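Local coordinates for protein Fc fragment of IgE receptor II (PDB 6PWS) that acts as the cow form of the IgE receptor CD23, whose C-type carbohydrate-recognition domain binds mannose-type sugar through calcium, at residues R43-Q53 with W80-N90. Residues are numbered along the deposited sequence; the frame is centred on the assembly and turned at random.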
ATOM      1  N   ARG A  43       0.528   8.664  -4.215  1.00  5.71           N
ATOM      2  CA  ARG A  43      -0.656   7.955  -3.754  1.00  5.46           C
ATOM      3  C   ARG A  43      -0.194   6.721  -2.991  1.00  4.79           C
ATOM      4  O   ARG A  43       0.912   6.220  -3.202  1.00  5.18           O
ATOM      5  CB  ARG A  43      -1.555   7.494  -4.915  1.00  5.37           C
ATOM      6  CG  ARG A  43      -2.115   8.598  -5.812  1.00  5.95           C
ATOM      7  CD  ARG A  43      -3.302   8.073  -6.594  1.00  5.87           C
ATOM      8  NE  ARG A  43      -3.833   9.015  -7.573  1.00  6.01           N
ATOM      9  CZ  ARG A  43      -3.434   9.101  -8.839  1.00  6.23           C
ATOM     10  NH1 ARG A  43      -2.480   8.303  -9.310  1.00  6.88           N
ATOM     11  NH2 ARG A  43      -4.001   9.995  -9.634  1.00  6.05           N
ATOM     12  N   LEU A  44      -1.053   6.187  -2.125  1.00  4.75           N
ATOM     13  CA  LEU A  44      -0.752   4.900  -1.504  1.00  4.24           C
ATOM     14  C   LEU A  44      -0.405   3.885  -2.591  1.00  4.49           C
ATOM     15  O   LEU A  44      -1.018   3.855  -3.668  1.00  4.94           O
ATOM     16  CB  LEU A  44      -1.945   4.426  -0.671  1.00  4.53           C
ATOM     17  CG  LEU A  44      -2.111   5.103   0.698  1.00  4.78           C
ATOM     18  CD1 LEU A  44      -3.507   4.809   1.250  1.00  5.52           C
ATOM     19  CD2 LEU A  44      -1.038   4.621   1.668  1.00  5.40           C
ATOM     20  N   VAL A  45       0.577   3.030  -2.273  1.00  4.27           N
ATOM     21  CA  VAL A  45       1.251   2.204  -3.272  1.00  4.25           C
ATOM     22  C   VAL A  45       0.322   1.189  -3.925  1.00  3.88           C
ATOM     23  O   VAL A  45      -0.523   0.552  -3.277  1.00  4.32           O
ATOM     24  CB  VAL A  45       2.478   1.509  -2.632  1.00  4.40           C
ATOM     25  CG1 VAL A  45       2.071   0.522  -1.529  1.00  4.32           C
ATOM     26  CG2 VAL A  45       3.352   0.805  -3.660  1.00  4.84           C
ATOM     27  N   SER A  46       0.545   0.989  -5.227  1.00  4.04           N
ATOM     28  CA  SER A  46      -0.120  -0.047  -6.005  1.00  4.17           C
ATOM     29  C   SER A  46       0.918  -1.062  -6.485  1.00  4.23           C
ATOM     30  O   SER A  46       2.012  -0.679  -6.901  1.00  5.81           O
ATOM     31  CB  SER A  46      -0.829   0.564  -7.217  1.00  4.61           C
ATOM     32  OG  SER A  46      -1.771   1.563  -6.853  1.00  5.07           O
ATOM     33  N   ILE A  47       0.569  -2.352  -6.447  1.00  4.14           N
ATOM     34  CA  ILE A  47       1.554  -3.433  -6.567  1.00  4.32           C
ATOM     35  C   ILE A  47       1.140  -4.372  -7.698  1.00  4.28           C
ATOM     36  O   ILE A  47       0.028  -4.920  -7.676  1.00  5.15           O
ATOM     37  CB  ILE A  47       1.704  -4.211  -5.244  1.00  4.25           C
ATOM     38  CG1 ILE A  47       1.963  -3.263  -4.069  1.00  4.52           C
ATOM     39  CG2 ILE A  47       2.812  -5.253  -5.364  1.00  4.61           C
ATOM     40  CD1 ILE A  47       1.889  -3.940  -2.708  1.00  4.89           C
ATOM     41  N   HIS A  48       2.042  -4.597  -8.665  1.00  4.62           N
ATOM     42  CA  HIS A  48       1.666  -5.268  -9.904  1.00  5.14           C
ATOM     43  C   HIS A  48       2.624  -6.351 -10.376  1.00  5.58           C
ATOM     44  O   HIS A  48       2.473  -6.836 -11.509  1.00  6.83           O
ATOM     45  CB  HIS A  48       1.423  -4.238 -11.013  1.00  5.78           C
ATOM     46  CG  HIS A  48       0.226  -3.391 -10.743  1.00  5.97           C
ATOM     47  ND1 HIS A  48      -1.055  -3.896 -10.807  1.00  5.85           N
ATOM     48  CD2 HIS A  48       0.102  -2.107 -10.334  1.00  7.17           C
ATOM     49  CE1 HIS A  48      -1.916  -2.952 -10.482  1.00  6.82           C
ATOM     50  NE2 HIS A  48      -1.243  -1.855 -10.193  1.00  7.75           N
ATOM     51  N   SER A  49       3.562  -6.793  -9.543  1.00  5.39           N
ATOM     52  CA  SER A  49       4.452  -7.875  -9.948  1.00  5.83           C
ATOM     53  C   SER A  49       5.120  -8.455  -8.714  1.00  5.53           C
ATOM     54  O   SER A  49       5.226  -7.785  -7.677  1.00  5.25           O
ATOM     55  CB  SER A  49       5.534  -7.375 -10.919  1.00  6.63           C
ATOM     56  OG  SER A  49       6.443  -6.507 -10.269  1.00  6.92           O
ATOM     57  N   PRO A  50       5.655  -9.677  -8.827  1.00  5.85           N
ATOM     58  CA  PRO A  50       6.425 -10.236  -7.712  1.00  6.14           C
ATOM     59  C   PRO A  50       7.703  -9.456  -7.438  1.00  5.67           C
ATOM     60  O   PRO A  50       8.144  -9.395  -6.284  1.00  5.87           O
ATOM     61  CB  PRO A  50       6.693 -11.686  -8.154  1.00  7.42           C
ATOM     62  CG  PRO A  50       6.563 -11.670  -9.639  1.00  7.83           C
ATOM     63  CD  PRO A  50       5.491 -10.646  -9.934  1.00  6.80           C
ATOM     64  N   GLU A  51       8.322  -8.869  -8.462  1.00  5.94           N
ATOM     65  CA  GLU A  51       9.551  -8.107  -8.247  1.00  6.72           C
ATOM     66  C   GLU A  51       9.266  -6.840  -7.447  1.00  5.97           C
ATOM     67  O   GLU A  51      10.028  -6.474  -6.538  1.00  6.25           O
ATOM     68  CB  GLU A  51      10.190  -7.770  -9.595  1.00  8.90           C
ATOM     69  CG  GLU A  51      10.662  -8.985 -10.398  1.00 11.06           C
ATOM     70  CD  GLU A  51       9.560  -9.735 -11.159  1.00 12.07           C
ATOM     71  OE1 GLU A  51       8.428  -9.215 -11.304  1.00 10.86           O
ATOM     72  OE2 GLU A  51       9.846 -10.865 -11.621  1.00 15.07           O
ATOM     73  N   GLU A  52       8.165  -6.161  -7.770  1.00  5.39           N
ATOM     74  CA  GLU A  52       7.765  -4.985  -7.006  1.00  5.34           C
ATOM     75  C   GLU A  52       7.408  -5.375  -5.577  1.00  4.88           C
ATOM     76  O   GLU A  52       7.803  -4.701  -4.614  1.00  5.11           O
ATOM     77  CB  GLU A  52       6.601  -4.295  -7.719  1.00  5.51           C
ATOM     78  CG  GLU A  52       6.145  -3.011  -7.059  1.00  5.75           C
ATOM     79  CD  GLU A  52       5.145  -2.224  -7.895  1.00  5.71           C
ATOM     80  OE1 GLU A  52       4.370  -2.847  -8.673  1.00  6.64           O
ATOM     81  OE2 GLU A  52       5.139  -0.976  -7.763  1.00  6.34           O
ATOM     82  N   GLN A  53       6.651  -6.466  -5.411  1.00  4.54           N
ATOM     83  CA  GLN A  53       6.349  -6.922  -4.062  1.00  4.69           C
ATOM     84  C   GLN A  53       7.623  -7.241  -3.288  1.00  4.66           C
ATOM     85  O   GLN A  53       7.723  -6.918  -2.102  1.00  5.23           O
ATOM     86  CB  GLN A  53       5.431  -8.142  -4.094  1.00  4.51           C
ATOM     87  CG  GLN A  53       5.090  -8.654  -2.693  1.00  4.66           C
ATOM     88  CD  GLN A  53       4.285  -7.647  -1.890  1.00  4.40           C
ATOM     89  OE1 GLN A  53       3.197  -7.247  -2.304  1.00  4.96           O
ATOM     90  NE2 GLN A  53       4.801  -7.248  -0.734  1.00  5.26           N
ATOM     91  N   TRP A  80      -7.180  -0.591  -6.916  1.00  4.13           N
ATOM     92  CA  TRP A  80      -5.882   0.016  -6.665  1.00  4.31           C
ATOM     93  C   TRP A  80      -5.949   1.536  -6.798  1.00  4.18           C
ATOM     94  O   TRP A  80      -6.691   2.087  -7.621  1.00  4.78           O
ATOM     95  CB  TRP A  80      -4.845  -0.468  -7.693  1.00  4.35           C
ATOM     96  CG  TRP A  80      -4.342  -1.860  -7.476  1.00  4.47           C
ATOM     97  CD1 TRP A  80      -4.539  -2.946  -8.287  1.00  4.68           C
ATOM     98  CD2 TRP A  80      -3.528  -2.307  -6.387  1.00  4.12           C
ATOM     99  NE1 TRP A  80      -3.910  -4.047  -7.757  1.00  4.70           N
ATOM    100  CE2 TRP A  80      -3.283  -3.682  -6.587  1.00  4.23           C
ATOM    101  CE3 TRP A  80      -3.006  -1.684  -5.249  1.00  4.27           C
ATOM    102  CZ2 TRP A  80      -2.535  -4.440  -5.686  1.00  4.25           C
ATOM    103  CZ3 TRP A  80      -2.263  -2.441  -4.351  1.00  4.30           C
ATOM    104  CH2 TRP A  80      -2.034  -3.802  -4.574  1.00  4.37           C
ATOM    105  N   MET A  81      -5.072   2.221  -6.053  1.00  4.24           N
ATOM    106  CA  MET A  81      -4.884   3.662  -6.216  1.00  4.67           C
ATOM    107  C   MET A  81      -4.517   4.043  -7.652  1.00  4.99           C
ATOM    108  O   MET A  81      -4.910   5.112  -8.120  1.00  5.60           O
ATOM    109  CB  MET A  81      -3.808   4.165  -5.239  1.00  5.15           C
ATOM    110  CG  MET A  81      -4.315   5.035  -4.110  1.00  6.44           C
ATOM    111  SD  MET A  81      -5.490   4.213  -3.031  1.00  6.61           S
ATOM    112  CE  MET A  81      -6.068   5.658  -2.133  1.00  7.66           C
ATOM    113  N   ASP A  82      -3.753   3.207  -8.357  1.00  4.95           N
ATOM    114  CA  ASP A  82      -3.367   3.513  -9.733  1.00  5.35           C
ATOM    115  C   ASP A  82      -4.408   3.086 -10.764  1.00  5.61           C
ATOM    116  O   ASP A  82      -4.203   3.298 -11.971  1.00  6.18           O
ATOM    117  CB  ASP A  82      -1.965   2.965 -10.070  1.00  6.09           C
ATOM    118  CG  ASP A  82      -1.885   1.450 -10.177  1.00  6.13           C
ATOM    119  OD1 ASP A  82      -2.909   0.746 -10.026  1.00  6.48           O
ATOM    120  OD2 ASP A  82      -0.751   0.965 -10.414  1.00  6.98           O
ATOM    121  N   ASN A  83      -5.526   2.517 -10.308  1.00  5.43           N
ATOM    122  CA  ASN A  83      -6.639   2.098 -11.161  1.00  5.53           C
ATOM    123  C   ASN A  83      -6.260   1.007 -12.169  1.00  5.94           C
ATOM    124  O   ASN A  83      -7.031   0.746 -13.096  1.00  7.80           O
ATOM    125  CB  ASN A  83      -7.341   3.267 -11.862  1.00  5.97           C
ATOM    126  CG  ASN A  83      -8.192   4.107 -10.918  1.00  6.70           C
ATOM    127  OD1 ASN A  83      -8.873   3.587 -10.042  1.00 11.51           O
ATOM    128  ND2 ASN A  83      -8.213   5.383 -11.138  1.00  5.52           N
ATOM    129  N   GLN A  84      -5.135   0.326 -11.981  1.00  5.61           N
ATOM    130  CA  GLN A  84      -4.720  -0.751 -12.873  1.00  5.71           C
ATOM    131  C   GLN A  84      -5.318  -2.078 -12.421  1.00  5.79           C
ATOM    132  O   GLN A  84      -5.896  -2.196 -11.334  1.00  6.35           O
ATOM    133  CB  GLN A  84      -3.197  -0.806 -12.915  1.00  6.64           C
ATOM    134  CG  GLN A  84      -2.568   0.361 -13.633  1.00  7.50           C
ATOM    135  CD  GLN A  84      -1.054   0.287 -13.578  1.00  9.28           C
ATOM    136  OE1 GLN A  84      -0.465  -0.780 -13.360  1.00  9.95           O
ATOM    137  NE2 GLN A  84      -0.411   1.425 -13.775  1.00 10.59           N
ATOM    138  N   PRO A  85      -5.192  -3.124 -13.242  1.00  6.50           N
ATOM    139  CA  PRO A  85      -5.889  -4.382 -12.946  1.00  6.85           C
ATOM    140  C   PRO A  85      -5.387  -5.101 -11.701  1.00  6.15           C
ATOM    141  O   PRO A  85      -4.291  -4.863 -11.181  1.00  6.28           O
ATOM    142  CB  PRO A  85      -5.630  -5.231 -14.197  1.00  8.12           C
ATOM    143  CG  PRO A  85      -5.418  -4.220 -15.278  1.00  8.58           C
ATOM    144  CD  PRO A  85      -4.650  -3.122 -14.619  1.00  7.67           C
ATOM    145  N   LEU A  86      -6.226  -6.048 -11.258  1.00  6.23           N
ATOM    146  CA  LEU A  86      -5.925  -6.942 -10.139  1.00  6.15           C
ATOM    147  C   LEU A  86      -5.108  -8.121 -10.681  1.00  6.17           C
ATOM    148  O   LEU A  86      -5.574  -9.255 -10.803  1.00  7.56           O
ATOM    149  CB  LEU A  86      -7.217  -7.406  -9.477  1.00  6.24           C
ATOM    150  CG  LEU A  86      -8.182  -6.312  -9.015  1.00  6.79           C
ATOM    151  CD1 LEU A  86      -9.348  -6.942  -8.258  1.00  7.55           C
ATOM    152  CD2 LEU A  86      -7.482  -5.240  -8.165  1.00  6.75           C
ATOM    153  N   ASP A  87      -3.852  -7.819 -11.038  1.00  6.04           N
ATOM    154  CA  ASP A  87      -3.033  -8.732 -11.828  1.00  6.57           C
ATOM    155  C   ASP A  87      -1.936  -9.429 -11.031  1.00  6.38           C
ATOM    156  O   ASP A  87      -1.278 -10.333 -11.566  1.00  9.12           O
ATOM    157  CB  ASP A  87      -2.468  -8.006 -13.064  1.00  7.14           C
ATOM    158  CG  ASP A  87      -1.754  -6.693 -12.747  1.00  7.67           C
ATOM    159  OD1 ASP A  87      -1.396  -6.446 -11.577  1.00  6.76           O
ATOM    160  OD2 ASP A  87      -1.550  -5.904 -13.697  1.00 10.61           O
ATOM    161  N   TYR A  88      -1.750  -9.072  -9.764  1.00  4.96           N
ATOM    162  CA  TYR A  88      -0.754  -9.688  -8.897  1.00  4.73           C
ATOM    163  C   TYR A  88      -1.294  -9.627  -7.476  1.00  4.48           C
ATOM    164  O   TYR A  88      -1.746  -8.557  -7.043  1.00  4.69           O
ATOM    165  CB  TYR A  88       0.599  -8.937  -8.963  1.00  5.39           C
ATOM    166  CG  TYR A  88       1.509  -9.424  -7.861  1.00  5.12           C
ATOM    167  CD1 TYR A  88       2.203 -10.630  -7.980  1.00  5.21           C
ATOM    168  CD2 TYR A  88       1.575  -8.754  -6.653  1.00  5.29           C
ATOM    169  CE1 TYR A  88       2.947 -11.135  -6.923  1.00  5.34           C
ATOM    170  CE2 TYR A  88       2.306  -9.243  -5.593  1.00  5.26           C
ATOM    171  CZ  TYR A  88       2.990 -10.438  -5.731  1.00  5.09           C
ATOM    172  OH  TYR A  88       3.678 -10.902  -4.645  1.00  5.82           O
ATOM    173  N   SER A  89      -1.217 -10.729  -6.721  1.00  4.24           N
ATOM    174  CA  SER A  89      -1.601 -10.685  -5.316  1.00  4.35           C
ATOM    175  C   SER A  89      -0.541 -11.306  -4.414  1.00  4.10           C
ATOM    176  O   SER A  89       0.237 -12.174  -4.820  1.00  4.77           O
ATOM    177  CB  SER A  89      -2.954 -11.354  -5.057  1.00  4.29           C
ATOM    178  OG  SER A  89      -2.937 -12.722  -5.431  1.00  4.56           O
ATOM    179  N   ASN A  90      -0.568 -10.880  -3.151  1.00  4.23           N
ATOM    180  CA  ASN A  90       0.302 -11.413  -2.112  1.00  4.34           C
ATOM    181  C   ASN A  90      -0.466 -11.595  -0.811  1.00  4.34           C
ATOM    182  O   ASN A  90       0.044 -11.287   0.272  1.00  4.63           O
ATOM    183  CB  ASN A  90       1.529 -10.526  -1.910  1.00  4.63           C
ATOM    184  CG  ASN A  90       2.617 -11.210  -1.124  1.00  5.09           C
ATOM    185  OD1 ASN A  90       2.880 -12.399  -1.328  1.00  6.03           O
ATOM    186  ND2 ASN A  90       3.282 -10.467  -0.236  1.00  5.59           N
TER
HETATM  187  O   HOH W   1      -2.341  -6.356  -8.503  1.00  4.76           O
HETATM  188  O   HOH W   2       1.516  -6.624 -14.108  1.00 32.16           O
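Asp82 OD1 is gripped by two donors: His48 NE2, 3.1 Å away, arrives at the syn lone pair, whereas the backbone N of Gln84 comes from above the carboxylate, closing an Asx turn. The same histidine illustrates how one ring can pin a loop at two places. Its other nitrogen, ND1, gives a nearly straight bond (169°) of 2.7 Å to Asp87 OD1, which lies in the ring plane although the carboxylate itself stands perpendicular to that plane. With both N-H groups engaged between two acids, the ring cannot easily rotate and is probably cationic. Gln84 OE1 lies over one face, and an edge points at the five-membered ring of Trp80, planes 59° apart. In this C-type lectin domain, the contact ties the run from strand 43-44 into helix 50-59 to the first part of the loop between strands 79-80 and 105-108, which further on carries calcium ligands such as Glu95 and Asn97. Trp80 lays one face of its six-membered ring against the Ser46–Ile47 backbone, with CE3 3.4 Å from Ser46 CA, and Trp114 meets it as well. A water bridges Trp80 NE1, Ile47 O and Tyr88 N. Tyr88, its CG anti to the backbone N (chi1 169°), swings one face of its ring against the Ser49–Pro50 link, Ser49 C sitting over its centre, while OH reaches Gln53 CG at 3.3 Å. On the Ser46 side, OG accepts from Asp82 N at 3.0 Å.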